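Local coordinates for protein acetone carboxylase alpha subunit (Xanthobacter autotrophicus Py2, PDB 5M45) that belongs to the hydantoinase B/oxoprolinase family and forms the alpha subunit of acetone carboxylase, a metal-containing multi-subunit enzyme, at residues K280-I284 and S418-Y424; W408-R413 and N429-A433; L500-A506 and L579-P585; W697-E701 and T734-L738. All blocks are in the same frame, centred on the assembly; numbering follows the deposited sequence.

Interaction 1 of 4, residues K280-I284 and S418-Y424; sequences KAMTI and SYFGRGY
Ala281 O lies over one face of the Arg422 guanidinium, 3.2 Å above its plane and over its centre. At its edge are two more carbonyl oxygens. Arg422 NH1 gives a hydrogen bond to Lys280 O at 2.9 Å, meeting that oxygen from above the carbonyl plane. NH1 also gives one to Thr283 O at 2.9 Å, with an N-H...O angle of 148°. One nitrogen thus grips two carbonyls at the end of a helix, and the pair fixes the rotation of the group. The side chain reaches them stretched from CG to NE, with CG anti to the backbone N (chi1 -165°). The rings of Tyr419 and Tyr424 both turn an edge to Met282 O, an oxygen without a hydrogen-bond partner. Met282 CE packs on Tyr419 CE1 at 3.8 Å. A water donates to both Ala281 O and Tyr424 OH. Tyr424 OH also bonds to the backbone of another protein chain, which packs on Thr283 and Arg422 too. Ser418 OG touches Thr283 CB at 3.3 Å, but its hydrogen bond goes to Leu415 O. Ile284 CD1 lies by Ser418 O, beside Gly421. The contact joins the C-terminal ends of helices 257-282 and 401-422, where the first gives way to strand 286-297.

Interaction 2 of 4, residues W408-R413 and N429-A433; sequences WTALWR and NAGNA
Trp412 and Asn432 cross at about a right angle, with the ring and amide planes 59° apart. Asn432 OD1 comes to the indole edge, 3.3 Å from Trp412 NE1. Asn429 meets the same indole differently. Its side chain crosses the ring obliquely, with the planes 35° apart, and its OD1 lies over one face, offset toward the rim. The closest side-chain approach of this pair is Asn429 CB to Trp412 CE3 at 3.7 Å. Gly431 also lies over a face of the indole, and its CA is 3.7 Å from Trp412 CB. Thr409 makes the direct hydrogen bond of the contact. Its OG1, anti to the backbone N (chi1 -167°), donates to Asn432 O at 2.9 Å, in the carbonyl plane and on a lone pair. A water donates to Thr409 OG1 and Ala430 O and accepts from Arg413 NH1. Arg413 CG also touches Ala430 O at 3.3 Å, while its NH2 bonds Val291 O. Asn432 ND2 bonds Ala433 O and, on helix 401-422, Val405 O. All eight touching residues are buried. The loop after helix 401-422 thus folds back along that helix, and its bend is an Asx turn, in which Asn429 OD1 accepts from Gly431 N at 2.9 Å.

Interaction 3 of 4, residues L500-A506 and L579-P585; sequences LGRQIKA and LGGDTDP
Gly580 N donates to Leu500 O at 2.9 Å with an N-H...O angle of 163°, and Gly501 CA makes a nearly straight C-H...O contact to Gly580 O. Leu500 and Gly501 form a classic beta bulge opposite Leu523, on the outermost strand, within this chain, of an antiparallel sheet. The loop 579-585 runs beside this strand. At Leu500 the chain also turns a corner. The two glycines come close, with Gly501 CA and Gly580 CA 3.7 Å apart. Leu579 CD2 packs on Leu500 CB at 4.1 Å. Gln503 spans the next part of the loop with both ends of its amide. Its OE1 accepts a weak bond from Gly581 N at 3.1 Å. The chain is extended, with CG anti to the backbone N (chi1 -171°), which carries the amide out to the loop. Lys505 NZ lies 3.0 Å from Asp582 O and forms a salt bridge with Glu521. Asp582 is the centre of an inverse gamma turn, and its carboxylate is held by Arg601 and Tyr558. Other protein chains pack on both segments. At the far end of the Gln503 amide, NE2 donates to Thr583 OG1 at 3.1 Å, almost straight at 169° and in the amide plane.

Interaction 4 of 4, residues W697-E701 and T734-L738; sequences WMKGE and TFWDL. Unlike the reference sequence in segment 734-738: Asp737 (reference Ser).
The six-membered end of the Trp736 indole is the bump of this contact. It enters the hollow between the side chains of Trp697, Met698 and Glu701 on one face of a helix. Its leading atoms are CZ3 and CH2. Trp736 CZ3 touches Met698 O at 3.5 Å, and that oxygen lies at the ring edge, near its plane. Met698 CB lines the same hollow, 3.9 Å from Trp736 CZ3. Trp736 CH2 fits against Glu701 CG at 3.7 Å. The same Trp736 CH2 meets Trp697 CH2 at 4.0 Å. Met698 sends a second bump the other way. Its chain bends at the sulfur (chi3 62°), which brings CE to Phe735 CZ at 3.5 Å. SD lies 5.0 Å from the ring centroid, an oblique Met-aromatic contact. Phe735 in turn covers a face of Trp736, with CD2 over the centre of the indole. The packing is thus largely apolar. Glu701 OE2 bonds to the backbone of another protein chain. Asp737, which differs from the reference sequence, ends the helix in a Schellman motif. The contact sets the C-terminal end of helix 726-735 against helix 694-706, whose Arg702 bonds the carbonyls of Trp736 and Asp737.

Interactions 1 and 2 share helix 401-422. Interaction 1 uses its C-terminal end, and interaction 2 a part nearer the centre of the chain, about 12 Å from it against 26 Å; their centres are 16 Å apart. Both are buried. Interaction 3 is also mainly buried, but joins an outer strand of this chain's sheet to a loop, and its centre lies 40 Å from that of interaction 1. Interaction 4 is the surface contact, 35 Å from the centre of the chain. Chemistry follows place. An arginine bonds to helix-end carbonyls in interaction 1, asparagines and a threonine settle a loop in interaction 2, and backbone and glutamine bonds serve interaction 3. Interaction 4 relies on aromatic and methionine packing.

Interaction 1 of 4, residues K280-I284 and S418-Y424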
loop_
_atom_site.group_PDB
_atom_site.type_symbol
_atom_site.label_atom_id
_atom_site.label_comp_id
_atom_site.label_asym_id
_atom_site.label_seq_id
_atom_site.Cartn_x
_atom_site.Cartn_y
_atom_site.Cartn_z
ATOM N N LYS A 280 -33.805 -9.545 -30.900
ATOM C CA LYS A 280 -34.878 -10.137 -31.736
ATOM C C LYS A 280 -34.739 -9.839 -33.225
ATOM O O LYS A 280 -35.226 -10.613 -34.037
ATOM C CB LYS A 280 -36.251 -9.689 -31.261
ATOM C CG LYS A 280 -36.542 -10.083 -29.825
ATOM C CD LYS A 280 -37.974 -10.428 -29.555
ATOM C CE LYS A 280 -38.842 -9.230 -29.415
ATOM N NZ LYS A 280 -40.156 -9.738 -28.927
ATOM N N ALA A 281 -34.071 -8.741 -33.581
ATOM C CA ALA A 281 -33.832 -8.393 -34.995
ATOM C C ALA A 281 -32.633 -9.133 -35.638
ATOM O O ALA A 281 -32.660 -9.365 -36.857
ATOM C CB ALA A 281 -33.665 -6.878 -35.152
ATOM N N MET A 282 -31.608 -9.503 -34.840
ATOM C CA MET A 282 -30.324 -9.926 -35.374
ATOM C C MET A 282 -29.950 -11.393 -35.117
ATOM O O MET A 282 -29.154 -11.959 -35.865
ATOM C CB MET A 282 -29.193 -9.048 -34.796
ATOM C CG MET A 282 -29.160 -7.589 -35.206
ATOM S SD MET A 282 -27.868 -6.639 -34.305
ATOM C CE MET A 282 -26.430 -7.248 -35.118
ATOM N N THR A 283 -30.486 -12.007 -34.048
ATOM C CA THR A 283 -30.017 -13.299 -33.579
ATOM C C THR A 283 -31.048 -14.419 -33.851
ATOM O O THR A 283 -31.947 -14.249 -34.715
ATOM C CB THR A 283 -29.582 -13.249 -32.075
ATOM O OG1 THR A 283 -30.733 -13.180 -31.215
ATOM C CG2 THR A 283 -28.634 -12.086 -31.804
ATOM N N ILE A 284 -30.907 -15.562 -33.154
ATOM C CA ILE A 284 -31.792 -16.713 -33.270
ATOM C C ILE A 284 -31.940 -17.307 -31.850
ATOM O O ILE A 284 -30.927 -17.518 -31.168
ATOM C CB ILE A 284 -31.168 -17.797 -34.205
ATOM C CG1 ILE A 284 -30.913 -17.246 -35.616
ATOM C CG2 ILE A 284 -32.087 -19.019 -34.306
ATOM C CD1 ILE A 284 -30.189 -18.198 -36.554
ATOM N N SER A 418 -25.443 -17.078 -34.616
ATOM C CA SER A 418 -26.808 -16.521 -34.796
ATOM C C SER A 418 -26.850 -15.611 -36.038
ATOM O O SER A 418 -27.727 -15.753 -36.895
ATOM C CB SER A 418 -27.316 -15.786 -33.528
ATOM O OG SER A 418 -26.844 -14.452 -33.365
ATOM N N TYR A 419 -25.855 -14.731 -36.157
ATOM C CA TYR A 419 -25.755 -13.819 -37.304
ATOM C C TYR A 419 -25.601 -14.562 -38.623
ATOM O O TYR A 419 -26.276 -14.230 -39.631
ATOM C CB TYR A 419 -24.567 -12.845 -37.150
ATOM C CG TYR A 419 -24.495 -11.975 -35.898
ATOM C CD1 TYR A 419 -25.630 -11.597 -35.183
ATOM C CD2 TYR A 419 -23.249 -11.491 -35.457
ATOM C CE1 TYR A 419 -25.538 -10.756 -34.060
ATOM C CE2 TYR A 419 -23.139 -10.642 -34.356
ATOM C CZ TYR A 419 -24.278 -10.282 -33.660
ATOM O OH TYR A 419 -24.163 -9.453 -32.580
ATOM N N PHE A 420 -24.740 -15.573 -38.623
ATOM C CA PHE A 420 -24.473 -16.382 -39.811
ATOM C C PHE A 420 -25.705 -17.157 -40.276
ATOM O O PHE A 420 -26.050 -17.147 -41.485
ATOM C CB PHE A 420 -23.275 -17.344 -39.584
ATOM C CG PHE A 420 -22.876 -18.066 -40.823
ATOM C CD1 PHE A 420 -23.544 -19.252 -41.199
ATOM C CD2 PHE A 420 -21.948 -17.509 -41.702
ATOM C CE1 PHE A 420 -23.235 -19.881 -42.415
ATOM C CE2 PHE A 420 -21.648 -18.141 -42.905
ATOM C CZ PHE A 420 -22.265 -19.329 -43.241
ATOM N N GLY A 421 -26.384 -17.791 -39.321
ATOM C CA GLY A 421 -27.616 -18.524 -39.601
ATOM C C GLY A 421 -28.720 -17.688 -40.189
ATOM O O GLY A 421 -29.457 -18.147 -41.078
ATOM N N ARG A 422 -28.832 -16.448 -39.720
ATOM C CA ARG A 422 -29.897 -15.552 -40.140
ATOM C C ARG A 422 -29.588 -14.785 -41.420
ATOM O O ARG A 422 -30.512 -14.278 -42.069
ATOM C CB ARG A 422 -30.249 -14.583 -39.008
ATOM C CG ARG A 422 -31.559 -13.854 -39.198
ATOM C CD ARG A 422 -32.117 -13.329 -37.900
ATOM N NE ARG A 422 -33.408 -12.668 -38.080
ATOM C CZ ARG A 422 -34.145 -12.191 -37.084
ATOM N NH1 ARG A 422 -33.747 -12.306 -35.817
ATOM N NH2 ARG A 422 -35.260 -11.564 -37.330
ATOM N N GLY A 423 -28.308 -14.711 -41.801
ATOM C CA GLY A 423 -27.894 -13.984 -43.024
ATOM C C GLY A 423 -27.256 -12.625 -42.820
ATOM O O GLY A 423 -26.907 -11.975 -43.820
ATOM N N TYR A 424 -27.086 -12.197 -41.554
ATOM C CA TYR A 424 -26.366 -10.943 -41.237
ATOM C C TYR A 424 -24.836 -11.185 -41.228
ATOM O O TYR A 424 -24.147 -10.963 -40.241
ATOM C CB TYR A 424 -26.914 -10.270 -39.948
ATOM C CG TYR A 424 -28.391 -9.939 -40.087
ATOM C CD1 TYR A 424 -28.843 -9.051 -41.087
ATOM C CD2 TYR A 424 -29.356 -10.542 -39.288
ATOM C CE1 TYR A 424 -30.206 -8.824 -41.297
ATOM C CE2 TYR A 424 -30.710 -10.314 -39.475
ATOM C CZ TYR A 424 -31.136 -9.466 -40.483
ATOM O OH TYR A 424 -32.481 -9.222 -40.638
HETATM O O HOH W 1 -34.625 -8.203 -38.473
#

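Interaction 2 of 4, residues W408-R413 and N429-A433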
loop_
_atom_site.group_PDB
_atom_site.type_symbol
_atom_site.label_atom_id
_atom_site.label_comp_id
_atom_site.label_asym_id
_atom_site.label_seq_id
_atom_site.Cartn_x
_atom_site.Cartn_y
_atom_site.Cartn_z
ATOM N N TRP A 408 -13.680 -13.653 -22.824
ATOM C CA TRP A 408 -14.662 -12.893 -23.627
ATOM C C TRP A 408 -14.657 -13.273 -25.123
ATOM O O TRP A 408 -15.716 -13.232 -25.779
ATOM C CB TRP A 408 -14.488 -11.383 -23.485
ATOM C CG TRP A 408 -14.678 -10.812 -22.104
ATOM C CD1 TRP A 408 -15.534 -11.245 -21.147
ATOM C CD2 TRP A 408 -13.988 -9.676 -21.546
ATOM N NE1 TRP A 408 -15.412 -10.469 -19.997
ATOM C CE2 TRP A 408 -14.459 -9.507 -20.231
ATOM C CE3 TRP A 408 -13.010 -8.802 -22.032
ATOM C CZ2 TRP A 408 -13.995 -8.490 -19.400
ATOM C CZ3 TRP A 408 -12.566 -7.770 -21.200
ATOM C CH2 TRP A 408 -13.040 -7.636 -19.896
ATOM N N THR A 409 -13.501 -13.642 -25.657
ATOM C CA THR A 409 -13.367 -13.941 -27.093
ATOM C C THR A 409 -14.341 -15.030 -27.591
ATOM O O THR A 409 -14.878 -14.921 -28.688
ATOM C CB THR A 409 -11.903 -14.231 -27.491
ATOM O OG1 THR A 409 -11.752 -14.211 -28.925
ATOM C CG2 THR A 409 -11.438 -15.554 -26.926
ATOM N N ALA A 410 -14.600 -16.049 -26.768
ATOM C CA ALA A 410 -15.519 -17.132 -27.151
ATOM C C ALA A 410 -16.967 -16.655 -27.360
ATOM O O ALA A 410 -17.690 -17.238 -28.161
ATOM C CB ALA A 410 -15.477 -18.242 -26.126
ATOM N N LEU A 411 -17.384 -15.586 -26.675
ATOM C CA LEU A 411 -18.757 -15.100 -26.788
ATOM C C LEU A 411 -19.051 -14.511 -28.168
ATOM O O LEU A 411 -20.168 -14.631 -28.664
ATOM C CB LEU A 411 -19.128 -14.118 -25.664
ATOM C CG LEU A 411 -18.683 -14.568 -24.233
ATOM C CD1 LEU A 411 -19.088 -13.596 -23.132
ATOM C CD2 LEU A 411 -19.142 -15.959 -23.823
ATOM N N TRP A 412 -18.047 -13.893 -28.816
ATOM C CA TRP A 412 -18.199 -13.463 -30.228
ATOM C C TRP A 412 -18.543 -14.632 -31.157
ATOM O O TRP A 412 -19.327 -14.476 -32.099
ATOM C CB TRP A 412 -16.901 -12.864 -30.790
ATOM C CG TRP A 412 -16.450 -11.541 -30.293
ATOM C CD1 TRP A 412 -15.608 -11.312 -29.237
ATOM C CD2 TRP A 412 -16.726 -10.240 -30.877
ATOM N NE1 TRP A 412 -15.363 -9.949 -29.126
ATOM C CE2 TRP A 412 -16.030 -9.281 -30.120
ATOM C CE3 TRP A 412 -17.488 -9.817 -31.969
ATOM C CZ2 TRP A 412 -16.075 -7.912 -30.406
ATOM C CZ3 TRP A 412 -17.536 -8.461 -32.275
ATOM C CH2 TRP A 412 -16.823 -7.517 -31.500
ATOM N N ARG A 413 -17.949 -15.810 -30.916
ATOM C CA ARG A 413 -18.227 -16.965 -31.748
ATOM C C ARG A 413 -19.681 -17.435 -31.633
ATOM O O ARG A 413 -20.344 -17.742 -32.645
ATOM C CB ARG A 413 -17.265 -18.129 -31.449
ATOM C CG ARG A 413 -15.812 -17.793 -31.731
ATOM C CD ARG A 413 -14.912 -19.050 -31.889
ATOM N NE ARG A 413 -14.985 -19.944 -30.737
ATOM C CZ ARG A 413 -14.288 -19.807 -29.597
ATOM N NH1 ARG A 413 -13.409 -18.814 -29.396
ATOM N NH2 ARG A 413 -14.462 -20.715 -28.623
ATOM N N ASN A 429 -17.934 -12.051 -36.579
ATOM C CA ASN A 429 -16.546 -11.771 -36.185
ATOM C C ASN A 429 -16.075 -12.950 -35.342
ATOM O O ASN A 429 -16.730 -13.311 -34.335
ATOM C CB ASN A 429 -16.491 -10.449 -35.429
ATOM C CG ASN A 429 -15.071 -9.981 -35.116
ATOM O OD1 ASN A 429 -14.306 -10.671 -34.449
ATOM N ND2 ASN A 429 -14.734 -8.761 -35.563
ATOM N N ALA A 430 -14.983 -13.594 -35.770
ATOM C CA ALA A 430 -14.493 -14.798 -35.109
ATOM C C ALA A 430 -13.955 -14.558 -33.686
ATOM O O ALA A 430 -13.747 -15.516 -32.963
ATOM C CB ALA A 430 -13.430 -15.459 -35.967
ATOM N N GLY A 431 -13.716 -13.292 -33.308
ATOM C CA GLY A 431 -13.376 -12.931 -31.932
ATOM C C GLY A 431 -12.182 -11.996 -31.781
ATOM O O GLY A 431 -11.483 -11.669 -32.744
ATOM N N ASN A 432 -11.963 -11.540 -30.549
ATOM C CA ASN A 432 -10.859 -10.631 -30.236
ATOM C C ASN A 432 -9.534 -11.361 -29.981
ATOM O O ASN A 432 -9.507 -12.492 -29.438
ATOM C CB ASN A 432 -11.214 -9.686 -29.070
ATOM C CG ASN A 432 -11.522 -10.432 -27.760
ATOM O OD1 ASN A 432 -12.660 -10.823 -27.519
ATOM N ND2 ASN A 432 -10.493 -10.628 -26.917
ATOM N N ALA A 433 -8.434 -10.697 -30.380
ATOM C CA ALA A 433 -7.087 -11.124 -30.050
ATOM C C ALA A 433 -6.848 -11.102 -28.558
ATOM O O ALA A 433 -7.501 -10.345 -27.828
ATOM C CB ALA A 433 -6.076 -10.205 -30.716
HETATM O O HOH W 2 -12.344 -16.407 -30.767
#

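Interaction 3 of 4, residues L500-A506 and L579-P585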
loop_
_atom_site.group_PDB
_atom_site.type_symbol
_atom_site.label_atom_id
_atom_site.label_comp_id
_atom_site.label_asym_id
_atom_site.label_seq_id
_atom_site.Cartn_x
_atom_site.Cartn_y
_atom_site.Cartn_z
ATOM N N LEU A 500 14.606 0.233 -33.114
ATOM C CA LEU A 500 15.341 -0.323 -34.264
ATOM C C LEU A 500 14.440 -1.042 -35.301
ATOM O O LEU A 500 14.928 -1.509 -36.321
ATOM C CB LEU A 500 16.400 -1.300 -33.760
ATOM C CG LEU A 500 17.501 -0.784 -32.818
ATOM C CD1 LEU A 500 18.531 -1.895 -32.536
ATOM C CD2 LEU A 500 18.217 0.430 -33.368
ATOM N N GLY A 501 13.152 -1.207 -34.995
ATOM C CA GLY A 501 12.200 -1.750 -35.951
ATOM C C GLY A 501 10.743 -1.517 -35.550
ATOM O O GLY A 501 10.403 -1.454 -34.356
ATOM N N ARG A 502 9.884 -1.370 -36.560
ATOM C CA ARG A 502 8.428 -1.506 -36.412
ATOM C C ARG A 502 7.905 -2.127 -37.692
ATOM O O ARG A 502 8.063 -1.538 -38.758
ATOM C CB ARG A 502 7.803 -0.119 -36.159
ATOM C CG ARG A 502 6.879 -0.032 -34.973
ATOM C CD ARG A 502 6.156 1.311 -34.900
ATOM N NE ARG A 502 5.552 1.522 -33.586
ATOM C CZ ARG A 502 4.771 2.528 -33.240
ATOM N NH1 ARG A 502 4.265 2.545 -32.006
ATOM N NH2 ARG A 502 4.481 3.500 -34.108
ATOM N N GLN A 503 7.335 -3.338 -37.602
ATOM C CA GLN A 503 7.020 -4.177 -38.781
ATOM C C GLN A 503 5.709 -4.943 -38.551
ATOM O O GLN A 503 5.437 -5.408 -37.440
ATOM C CB GLN A 503 8.170 -5.175 -38.997
ATOM C CG GLN A 503 8.137 -5.987 -40.272
ATOM C CD GLN A 503 9.333 -6.925 -40.462
ATOM O OE1 GLN A 503 10.436 -6.469 -40.676
ATOM N NE2 GLN A 503 9.114 -8.236 -40.383
ATOM N N ILE A 504 4.937 -5.135 -39.622
ATOM C CA ILE A 504 3.774 -6.019 -39.594
ATOM C C ILE A 504 4.253 -7.467 -39.298
ATOM O O ILE A 504 5.303 -7.900 -39.801
ATOM C CB ILE A 504 3.015 -5.965 -40.945
ATOM C CG1 ILE A 504 2.400 -4.579 -41.159
ATOM C CG2 ILE A 504 1.949 -7.064 -41.009
ATOM C CD1 ILE A 504 1.820 -4.373 -42.544
ATOM N N LYS A 505 3.512 -8.198 -38.449
ATOM C CA LYS A 505 3.982 -9.524 -37.917
ATOM C C LYS A 505 3.506 -10.670 -38.828
ATOM O O LYS A 505 2.350 -11.088 -38.752
ATOM C CB LYS A 505 3.517 -9.746 -36.455
ATOM C CG LYS A 505 4.099 -10.999 -35.781
ATOM C CD LYS A 505 5.603 -10.895 -35.566
ATOM C CE LYS A 505 6.151 -12.096 -34.841
ATOM N NZ LYS A 505 7.580 -12.289 -35.197
ATOM N N ALA A 506 4.401 -11.152 -39.684
ATOM C CA ALA A 506 4.068 -12.190 -40.659
ATOM C C ALA A 506 3.605 -13.485 -39.991
ATOM O O ALA A 506 4.163 -13.922 -38.996
ATOM C CB ALA A 506 5.262 -12.458 -41.567
ATOM N N LEU A 579 17.837 -5.042 -37.294
ATOM C CA LEU A 579 16.832 -4.008 -37.540
ATOM C C LEU A 579 15.530 -4.657 -38.015
ATOM O O LEU A 579 15.524 -5.830 -38.477
ATOM C CB LEU A 579 17.316 -3.006 -38.585
ATOM C CG LEU A 579 18.657 -2.272 -38.356
ATOM C CD1 LEU A 579 19.164 -1.698 -39.699
ATOM C CD2 LEU A 579 18.498 -1.207 -37.259
ATOM N N GLY A 580 14.413 -3.937 -37.878
ATOM C CA GLY A 580 13.108 -4.463 -38.323
ATOM C C GLY A 580 12.433 -5.424 -37.346
ATOM O O GLY A 580 12.539 -5.249 -36.132
ATOM N N GLY A 581 11.746 -6.431 -37.895
ATOM C CA GLY A 581 11.072 -7.467 -37.121
ATOM C C GLY A 581 11.749 -8.831 -37.238
ATOM O O GLY A 581 12.608 -9.049 -38.074
ATOM N N ASP A 582 11.339 -9.735 -36.361
ATOM C CA ASP A 582 11.802 -11.118 -36.292
ATOM C C ASP A 582 10.905 -11.924 -37.260
ATOM O O ASP A 582 10.011 -12.694 -36.871
ATOM C CB ASP A 582 11.712 -11.583 -34.829
ATOM C CG ASP A 582 12.397 -12.905 -34.558
ATOM O OD1 ASP A 582 13.514 -13.172 -35.124
ATOM O OD2 ASP A 582 11.825 -13.702 -33.727
ATOM N N THR A 583 11.192 -11.748 -38.540
ATOM C CA THR A 583 10.289 -12.148 -39.609
ATOM C C THR A 583 9.831 -13.626 -39.556
ATOM O O THR A 583 8.621 -13.913 -39.659
ATOM C CB THR A 583 10.936 -11.801 -40.978
ATOM O OG1 THR A 583 11.221 -10.380 -41.034
ATOM C CG2 THR A 583 10.024 -12.202 -42.162
ATOM N N ASP A 584 10.793 -14.533 -39.377
ATOM C CA ASP A 584 10.525 -15.963 -39.249
ATOM C C ASP A 584 11.276 -16.462 -38.019
ATOM O O ASP A 584 12.483 -16.709 -38.104
ATOM C CB ASP A 584 10.994 -16.723 -40.499
ATOM C CG ASP A 584 10.623 -18.229 -40.470
ATOM O OD1 ASP A 584 10.159 -18.752 -39.422
ATOM O OD2 ASP A 584 10.788 -18.890 -41.520
ATOM N N PRO A 585 10.581 -16.602 -36.862
ATOM C CA PRO A 585 11.329 -16.945 -35.639
ATOM C C PRO A 585 11.924 -18.351 -35.631
ATOM O O PRO A 585 12.786 -18.633 -34.803
ATOM C CB PRO A 585 10.293 -16.786 -34.525
ATOM C CG PRO A 585 8.981 -16.756 -35.202
ATOM C CD PRO A 585 9.189 -16.228 -36.577
HETATM O O HOH W 3 6.660 -13.293 -37.884
#

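Interaction 4 of 4, residues W697-E701 and T734-L738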
loop_
_atom_site.group_PDB
_atom_site.type_symbol
_atom_site.label_atom_id
_atom_site.label_comp_id
_atom_site.label_asym_id
_atom_site.label_seq_id
_atom_site.Cartn_x
_atom_site.Cartn_y
_atom_site.Cartn_z
ATOM N N TRP A 697 -10.951 -41.937 -32.299
ATOM C CA TRP A 697 -10.075 -41.012 -31.547
ATOM C C TRP A 697 -10.542 -40.935 -30.061
ATOM O O TRP A 697 -9.696 -40.961 -29.153
ATOM C CB TRP A 697 -10.006 -39.599 -32.194
ATOM C CG TRP A 697 -9.368 -38.603 -31.256
ATOM C CD1 TRP A 697 -8.049 -38.456 -31.027
ATOM C CD2 TRP A 697 -10.033 -37.719 -30.344
ATOM N NE1 TRP A 697 -7.837 -37.530 -30.039
ATOM C CE2 TRP A 697 -9.040 -37.076 -29.592
ATOM C CE3 TRP A 697 -11.373 -37.432 -30.067
ATOM C CZ2 TRP A 697 -9.334 -36.141 -28.596
ATOM C CZ3 TRP A 697 -11.669 -36.471 -29.087
ATOM C CH2 TRP A 697 -10.655 -35.842 -28.378
ATOM N N MET A 698 -11.857 -40.846 -29.827
ATOM C CA MET A 698 -12.407 -40.825 -28.465
ATOM C C MET A 698 -12.006 -42.036 -27.610
ATOM O O MET A 698 -11.684 -41.883 -26.423
ATOM C CB MET A 698 -13.930 -40.662 -28.471
ATOM C CG MET A 698 -14.410 -39.246 -28.763
ATOM S SD MET A 698 -16.187 -39.164 -28.932
ATOM C CE MET A 698 -16.815 -39.690 -27.342
ATOM N N LYS A 699 -11.988 -43.220 -28.216
ATOM C CA LYS A 699 -11.591 -44.438 -27.523
ATOM C C LYS A 699 -10.169 -44.320 -26.932
ATOM O O LYS A 699 -9.934 -44.672 -25.727
ATOM C CB LYS A 699 -11.692 -45.622 -28.506
ATOM C CG LYS A 699 -11.501 -46.974 -27.919
ATOM C CD LYS A 699 -11.521 -48.031 -29.038
ATOM C CE LYS A 699 -11.034 -49.386 -28.476
ATOM N NZ LYS A 699 -11.646 -50.575 -29.161
ATOM N N GLY A 700 -9.229 -43.805 -27.732
ATOM C CA GLY A 700 -7.840 -43.628 -27.260
ATOM C C GLY A 700 -7.672 -42.511 -26.210
ATOM O O GLY A 700 -6.871 -42.642 -25.254
ATOM N N GLU A 701 -8.399 -41.404 -26.390
ATOM C CA GLU A 701 -8.353 -40.313 -25.405
ATOM C C GLU A 701 -8.943 -40.725 -24.035
ATOM O O GLU A 701 -8.367 -40.409 -22.983
ATOM C CB GLU A 701 -9.033 -39.058 -25.950
ATOM C CG GLU A 701 -8.800 -37.790 -25.118
ATOM C CD GLU A 701 -7.404 -37.162 -25.298
ATOM O OE1 GLU A 701 -6.469 -37.788 -25.826
ATOM O OE2 GLU A 701 -7.200 -36.015 -24.933
ATOM N N THR A 734 -20.140 -38.253 -18.037
ATOM C CA THR A 734 -21.099 -38.807 -18.969
ATOM C C THR A 734 -20.509 -38.861 -20.386
ATOM O O THR A 734 -20.630 -39.874 -21.065
ATOM C CB THR A 734 -22.418 -37.986 -18.992
ATOM O OG1 THR A 734 -22.988 -37.987 -17.692
ATOM C CG2 THR A 734 -23.439 -38.590 -19.925
ATOM N N PHE A 735 -19.880 -37.766 -20.806
ATOM C CA PHE A 735 -19.331 -37.673 -22.146
ATOM C C PHE A 735 -18.285 -38.776 -22.382
ATOM O O PHE A 735 -18.280 -39.412 -23.437
ATOM C CB PHE A 735 -18.710 -36.306 -22.462
ATOM C CG PHE A 735 -18.163 -36.238 -23.865
ATOM C CD1 PHE A 735 -19.003 -35.953 -24.950
ATOM C CD2 PHE A 735 -16.821 -36.585 -24.117
ATOM C CE1 PHE A 735 -18.519 -35.966 -26.239
ATOM C CE2 PHE A 735 -16.329 -36.596 -25.408
ATOM C CZ PHE A 735 -17.184 -36.293 -26.476
ATOM N N TRP A 736 -17.388 -38.950 -21.406
ATOM C CA TRP A 736 -16.297 -39.937 -21.500
ATOM C C TRP A 736 -16.626 -41.333 -20.933
ATOM O O TRP A 736 -15.747 -42.217 -20.878
ATOM C CB TRP A 736 -15.036 -39.373 -20.833
ATOM C CG TRP A 736 -14.405 -38.220 -21.572
ATOM C CD1 TRP A 736 -14.271 -36.937 -21.135
ATOM C CD2 TRP A 736 -13.809 -38.263 -22.879
ATOM N NE1 TRP A 736 -13.642 -36.182 -22.075
ATOM C CE2 TRP A 736 -13.337 -36.970 -23.163
ATOM C CE3 TRP A 736 -13.638 -39.274 -23.835
ATOM C CZ2 TRP A 736 -12.689 -36.646 -24.377
ATOM C CZ3 TRP A 736 -12.983 -38.949 -25.041
ATOM C CH2 TRP A 736 -12.532 -37.652 -25.297
ATOM N N ASP A 737 -17.878 -41.529 -20.521
ATOM C CA ASP A 737 -18.370 -42.828 -19.988
ATOM C C ASP A 737 -17.462 -43.351 -18.869
ATOM O O ASP A 737 -16.994 -44.491 -18.906
ATOM C CB ASP A 737 -18.518 -43.803 -21.150
ATOM C CG ASP A 737 -19.174 -45.122 -20.760
ATOM O OD1 ASP A 737 -20.088 -45.130 -19.912
ATOM O OD2 ASP A 737 -18.780 -46.190 -21.338
ATOM N N LEU A 738 -17.165 -42.497 -17.895
ATOM C CA LEU A 738 -16.224 -42.854 -16.809
ATOM C C LEU A 738 -16.970 -43.538 -15.660
ATOM O O LEU A 738 -18.051 -43.122 -15.306
ATOM C CB LEU A 738 -15.469 -41.631 -16.285
ATOM C CG LEU A 738 -14.701 -40.854 -17.380
ATOM C CD1 LEU A 738 -14.152 -39.546 -16.844
ATOM C CD2 LEU A 738 -13.576 -41.693 -17.977
#